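PDB 6MC8: DNA repair protein PprA from Deinococcus deserti, which binds DNA and takes part in the repair of radiation-induced DNA damage and in genome segregation, forming dimers and filaments. Local coordinates for the interface of chains A and B. Residues are numbered along the deposited sequence; one frame, centred on the assembly and turned at random. Chains: chain A/B, DNA repair protein PprA.

The interface of chains A and B. Residues chain A 149, 157, 160-161, 164-167; chain B 149, 157, 160-161, 164-168.
The ring of B:Phe168 lies wholly on its own side of this PprA homodimer interface: B:Leu161 CB sits over the centre of one face, 3.6 Å above the plane, and B:Arg166 O lies in plane at the edge. Across the boundary, amides meet carboxylates. The amide of A:Gln157 and the carboxylate of B:Asp164 stand nearly upright to one another, planes 85° apart; in the twin pair, A:Asp164 and B:Gln157, the planes are 67° apart. A:Gln157 NE2 comes within 3.0 Å of B:Asp164 OD2, but neither N-H is aimed at the oxygen, so the approach is close and polar but not a hydrogen bond.

A:Asp164 has CG anti to its carbonyl carbon (chi1 -62°), which sets the carboxylate against B:Val149, CG to CG1 at 3.7 Å, with B:Gln157 crossing it at about a right angle. An alanine here would probably loosen this edge of the dimer, since the carboxylate touching both B:Val149 CG1 and the B:Gln157 amide would be gone.

Helices 156-163 of the two chains meet in the middle of the patch. A:Val160 and B:Val160 cross obliquely, CB to CB at 3.7 Å, close to the two-fold axis. Each CG1, anti to its backbone N, reaches over to the partner's helix; A:Val160 CG1 lies 3.8 Å from B:Leu161 CG. A:Leu161 turns its CD2 branch onto B:Ala165 CB at 3.8 Å.

Beyond the alanines the loops pack side chain against backbone: CB, CG and CD of the extended A:Arg166 side chain run alongside B:Asp167 O. A water lies between the two Asp167 carbonyls, its O 2.6 Å from A:Asp167 O and 2.7 Å from B:Asp167 O.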
ATOM      1  N   VAL A 149      10.561  -1.104   7.707  1.00 33.38           N
ATOM      2  CA  VAL A 149      10.675  -0.398   8.977  1.00 28.90           C
ATOM      3  C   VAL A 149      11.861  -0.947   9.754  1.00 29.27           C
ATOM      4  O   VAL A 149      12.001  -2.162   9.922  1.00 23.23           O
ATOM      5  CB  VAL A 149       9.375  -0.536   9.788  1.00 27.35           C
ATOM      6  CG1 VAL A 149       9.472   0.204  11.114  1.00 26.66           C
ATOM      7  CG2 VAL A 149       8.202  -0.049   8.985  1.00 29.17           C
ATOM      8  N   GLN A 157       5.811   2.103  17.238  1.00 39.15           N
ATOM      9  CA  GLN A 157       5.829   1.994  15.782  1.00 33.46           C
ATOM     10  C   GLN A 157       4.819   0.966  15.293  1.00 35.76           C
ATOM     11  O   GLN A 157       4.040   1.241  14.377  1.00 34.65           O
ATOM     12  CB  GLN A 157       7.229   1.637  15.290  1.00 29.42           C
ATOM     13  CG  GLN A 157       8.177   2.802  15.120  1.00 37.70           C
ATOM     14  CD  GLN A 157       9.584   2.349  14.810  1.00 37.80           C
ATOM     15  OE1 GLN A 157       9.936   1.209  15.054  1.00 44.97           O
ATOM     16  NE2 GLN A 157      10.366   3.217  14.200  1.00 34.05           N
ATOM     17  N   VAL A 160       0.881   1.934  15.521  1.00 32.03           N
ATOM     18  CA  VAL A 160       0.315   2.794  14.490  1.00 34.78           C
ATOM     19  C   VAL A 160       0.256   2.059  13.154  1.00 32.27           C
ATOM     20  O   VAL A 160      -0.688   2.235  12.376  1.00 37.54           O
ATOM     21  CB  VAL A 160       1.125   4.102  14.410  1.00 33.90           C
ATOM     22  CG1 VAL A 160       0.581   5.030  13.347  1.00 34.27           C
ATOM     23  CG2 VAL A 160       1.136   4.796  15.753  1.00 29.30           C
ATOM     24  N   LEU A 161       1.240   1.199  12.883  1.00 29.02           N
ATOM     25  CA  LEU A 161       1.268   0.464  11.620  1.00 32.98           C
ATOM     26  C   LEU A 161       0.159  -0.582  11.553  1.00 32.20           C
ATOM     27  O   LEU A 161      -0.414  -0.827  10.487  1.00 27.89           O
ATOM     28  CB  LEU A 161       2.637  -0.191  11.430  1.00 32.12           C
ATOM     29  CG  LEU A 161       3.845   0.710  11.171  1.00 30.73           C
ATOM     30  CD1 LEU A 161       5.125  -0.079  11.305  1.00 28.69           C
ATOM     31  CD2 LEU A 161       3.770   1.348   9.809  1.00 29.13           C
ATOM     32  N   ASP A 164      -3.512   1.811  12.074  1.00 35.50           N
ATOM     33  CA  ASP A 164      -3.826   2.945  11.222  1.00 36.26           C
ATOM     34  C   ASP A 164      -3.305   2.818   9.800  1.00 36.28           C
ATOM     35  O   ASP A 164      -3.819   3.495   8.908  1.00 35.25           O
ATOM     36  CB  ASP A 164      -3.265   4.228  11.845  1.00 37.74           C
ATOM     37  CG  ASP A 164      -3.865   4.524  13.194  1.00 42.36           C
ATOM     38  OD1 ASP A 164      -5.042   4.186  13.410  1.00 45.70           O
ATOM     39  OD2 ASP A 164      -3.146   5.072  14.050  1.00 42.58           O
ATOM     40  N   ALA A 165      -2.312   1.982   9.556  1.00 36.35           N
ATOM     41  CA  ALA A 165      -1.682   1.987   8.250  1.00 30.30           C
ATOM     42  C   ALA A 165      -2.300   0.948   7.323  1.00 25.92           C
ATOM     43  O   ALA A 165      -3.063   0.070   7.725  1.00 29.13           O
ATOM     44  CB  ALA A 165      -0.180   1.748   8.382  1.00 29.40           C
ATOM     45  N   ARG A 166      -1.951   1.083   6.050  1.00 23.62           N
ATOM     46  CA  ARG A 166      -2.171   0.110   4.990  1.00 33.44           C
ATOM     47  C   ARG A 166      -0.970  -0.827   4.969  1.00 28.11           C
ATOM     48  O   ARG A 166      -0.452  -1.151   6.041  1.00 33.90           O
ATOM     49  CB  ARG A 166      -2.407   0.813   3.661  1.00 26.98           C
ATOM     50  CG  ARG A 166      -3.696   1.613   3.666  1.00 31.60           C
ATOM     51  CD  ARG A 166      -3.801   2.545   2.489  1.00 35.08           C
ATOM     52  NE  ARG A 166      -4.981   3.396   2.582  1.00 38.02           N
ATOM     53  CZ  ARG A 166      -6.111   3.193   1.918  1.00 36.68           C
ATOM     54  NH1 ARG A 166      -6.209   2.190   1.066  1.00 29.92           N
ATOM     55  NH2 ARG A 166      -7.129   4.020   2.081  1.00 34.82           N
ATOM     56  N   ASP A 167      -0.651  -1.394   3.802  1.00 23.03           N
ATOM     57  CA  ASP A 167       0.508  -2.270   3.643  1.00 27.87           C
ATOM     58  C   ASP A 167       1.781  -1.673   4.236  1.00 33.97           C
ATOM     59  O   ASP A 167       2.133  -0.525   3.973  1.00 38.37           O
ATOM     60  CB  ASP A 167       0.766  -2.574   2.168  1.00 23.28           C
ATOM     61  CG  ASP A 167      -0.380  -3.292   1.506  1.00 31.65           C
ATOM     62  OD1 ASP A 167      -1.252  -3.821   2.217  1.00 29.06           O
ATOM     63  OD2 ASP A 167      -0.378  -3.370   0.263  1.00 33.57           O
TER
ATOM     64  N   VAL B 149      -7.277   6.869   8.560  1.00 38.78           N
ATOM     65  CA  VAL B 149      -6.901   7.094   9.949  1.00 39.53           C
ATOM     66  C   VAL B 149      -7.827   8.136  10.556  1.00 41.91           C
ATOM     67  O   VAL B 149      -8.062   9.195   9.965  1.00 46.29           O
ATOM     68  CB  VAL B 149      -5.437   7.552  10.043  1.00 36.35           C
ATOM     69  CG1 VAL B 149      -4.989   7.635  11.493  1.00 40.47           C
ATOM     70  CG2 VAL B 149      -4.543   6.659   9.243  1.00 35.70           C
ATOM     71  N   GLN B 157       0.654   9.339  15.915  1.00 37.33           N
ATOM     72  CA  GLN B 157       0.235   8.525  14.779  1.00 39.23           C
ATOM     73  C   GLN B 157       0.911   8.975  13.492  1.00 39.03           C
ATOM     74  O   GLN B 157       1.429   8.149  12.734  1.00 39.46           O
ATOM     75  CB  GLN B 157      -1.280   8.579  14.615  1.00 39.20           C
ATOM     76  CG  GLN B 157      -2.066   7.806  15.640  1.00 41.93           C
ATOM     77  CD  GLN B 157      -3.546   7.926  15.401  1.00 44.62           C
ATOM     78  OE1 GLN B 157      -3.978   8.725  14.591  1.00 48.76           O
ATOM     79  NE2 GLN B 157      -4.324   7.101  16.060  1.00 50.07           N
ATOM     80  N   VAL B 160       4.761   7.916  12.824  1.00 29.55           N
ATOM     81  CA  VAL B 160       5.007   6.573  12.311  1.00 33.07           C
ATOM     82  C   VAL B 160       4.503   6.453  10.876  1.00 30.31           C
ATOM     83  O   VAL B 160       5.140   5.816  10.031  1.00 28.00           O
ATOM     84  CB  VAL B 160       4.367   5.530  13.249  1.00 30.40           C
ATOM     85  CG1 VAL B 160       4.517   4.125  12.714  1.00 28.28           C
ATOM     86  CG2 VAL B 160       4.984   5.622  14.626  1.00 33.67           C
ATOM     87  N   LEU B 161       3.381   7.105  10.569  1.00 36.01           N
ATOM     88  CA  LEU B 161       2.807   7.027   9.229  1.00 33.09           C
ATOM     89  C   LEU B 161       3.677   7.739   8.198  1.00 34.13           C
ATOM     90  O   LEU B 161       3.809   7.279   7.059  1.00 34.21           O
ATOM     91  CB  LEU B 161       1.393   7.602   9.239  1.00 30.54           C
ATOM     92  CG  LEU B 161       0.322   6.773   9.942  1.00 32.34           C
ATOM     93  CD1 LEU B 161      -0.946   7.579  10.123  1.00 29.47           C
ATOM     94  CD2 LEU B 161       0.038   5.525   9.143  1.00 28.28           C
ATOM     95  N   ASP B 164       7.556   5.597   8.795  1.00 34.91           N
ATOM     96  CA  ASP B 164       7.667   4.149   8.694  1.00 30.37           C
ATOM     97  C   ASP B 164       6.668   3.511   7.744  1.00 28.21           C
ATOM     98  O   ASP B 164       6.941   2.425   7.232  1.00 32.53           O
ATOM     99  CB  ASP B 164       7.490   3.515  10.080  1.00 26.95           C
ATOM    100  CG  ASP B 164       8.579   3.914  11.039  1.00 29.71           C
ATOM    101  OD1 ASP B 164       9.721   4.117  10.589  1.00 29.33           O
ATOM    102  OD2 ASP B 164       8.288   4.050  12.242  1.00 30.30           O
ATOM    103  N   ALA B 165       5.531   4.140   7.496  1.00 29.46           N
ATOM    104  CA  ALA B 165       4.509   3.473   6.717  1.00 26.14           C
ATOM    105  C   ALA B 165       4.710   3.708   5.225  1.00 27.16           C
ATOM    106  O   ALA B 165       5.512   4.534   4.787  1.00 31.58           O
ATOM    107  CB  ALA B 165       3.120   3.938   7.140  1.00 30.84           C
ATOM    108  N   ARG B 166       3.977   2.925   4.446  1.00 29.77           N
ATOM    109  CA  ARG B 166       3.778   3.114   3.017  1.00 30.60           C
ATOM    110  C   ARG B 166       2.522   3.955   2.837  1.00 30.67           C
ATOM    111  O   ARG B 166       2.301   4.862   3.646  1.00 33.89           O
ATOM    112  CB  ARG B 166       3.723   1.779   2.285  1.00 21.04           C
ATOM    113  CG  ARG B 166       5.042   1.052   2.416  1.00 25.47           C
ATOM    114  CD  ARG B 166       5.165  -0.176   1.559  1.00 28.15           C
ATOM    115  NE  ARG B 166       6.454  -0.810   1.796  1.00 26.45           N
ATOM    116  CZ  ARG B 166       6.908  -1.857   1.128  1.00 28.20           C
ATOM    117  NH1 ARG B 166       6.193  -2.377   0.147  1.00 24.35           N
ATOM    118  NH2 ARG B 166       8.091  -2.364   1.423  1.00 25.59           N
ATOM    119  N   ASP B 167       1.829   3.789   1.705  1.00 28.70           N
ATOM    120  CA  ASP B 167       0.559   4.465   1.433  1.00 29.42           C
ATOM    121  C   ASP B 167      -0.391   4.443   2.628  1.00 27.29           C
ATOM    122  O   ASP B 167      -0.590   3.406   3.255  1.00 27.18           O
ATOM    123  CB  ASP B 167      -0.148   3.819   0.240  1.00 24.49           C
ATOM    124  CG  ASP B 167       0.647   3.905  -1.037  1.00 28.11           C
ATOM    125  OD1 ASP B 167       1.592   4.709  -1.107  1.00 30.53           O
ATOM    126  OD2 ASP B 167       0.283   3.202  -1.997  1.00 27.51           O
ATOM    127  N   PHE B 168      -0.927   5.610   2.977  1.00 27.57           N
ATOM    128  CA  PHE B 168      -1.903   5.739   4.048  1.00 27.18           C
ATOM    129  C   PHE B 168      -2.765   6.951   3.734  1.00 29.06           C
ATOM    130  O   PHE B 168      -2.445   7.735   2.844  1.00 27.38           O
ATOM    131  CB  PHE B 168      -1.234   5.872   5.429  1.00 29.69           C
ATOM    132  CG  PHE B 168      -0.567   7.201   5.669  1.00 32.02           C
ATOM    133  CD1 PHE B 168       0.706   7.445   5.197  1.00 27.90           C
ATOM    134  CD2 PHE B 168      -1.198   8.187   6.412  1.00 30.48           C
ATOM    135  CE1 PHE B 168       1.317   8.662   5.419  1.00 31.18           C
ATOM    136  CE2 PHE B 168      -0.591   9.401   6.633  1.00 30.20           C
ATOM    137  CZ  PHE B 168       0.669   9.637   6.140  1.00 28.36           C
TER
HETATM  138  O   HOH W   1       0.987   1.736   4.723  1.00 31.88           O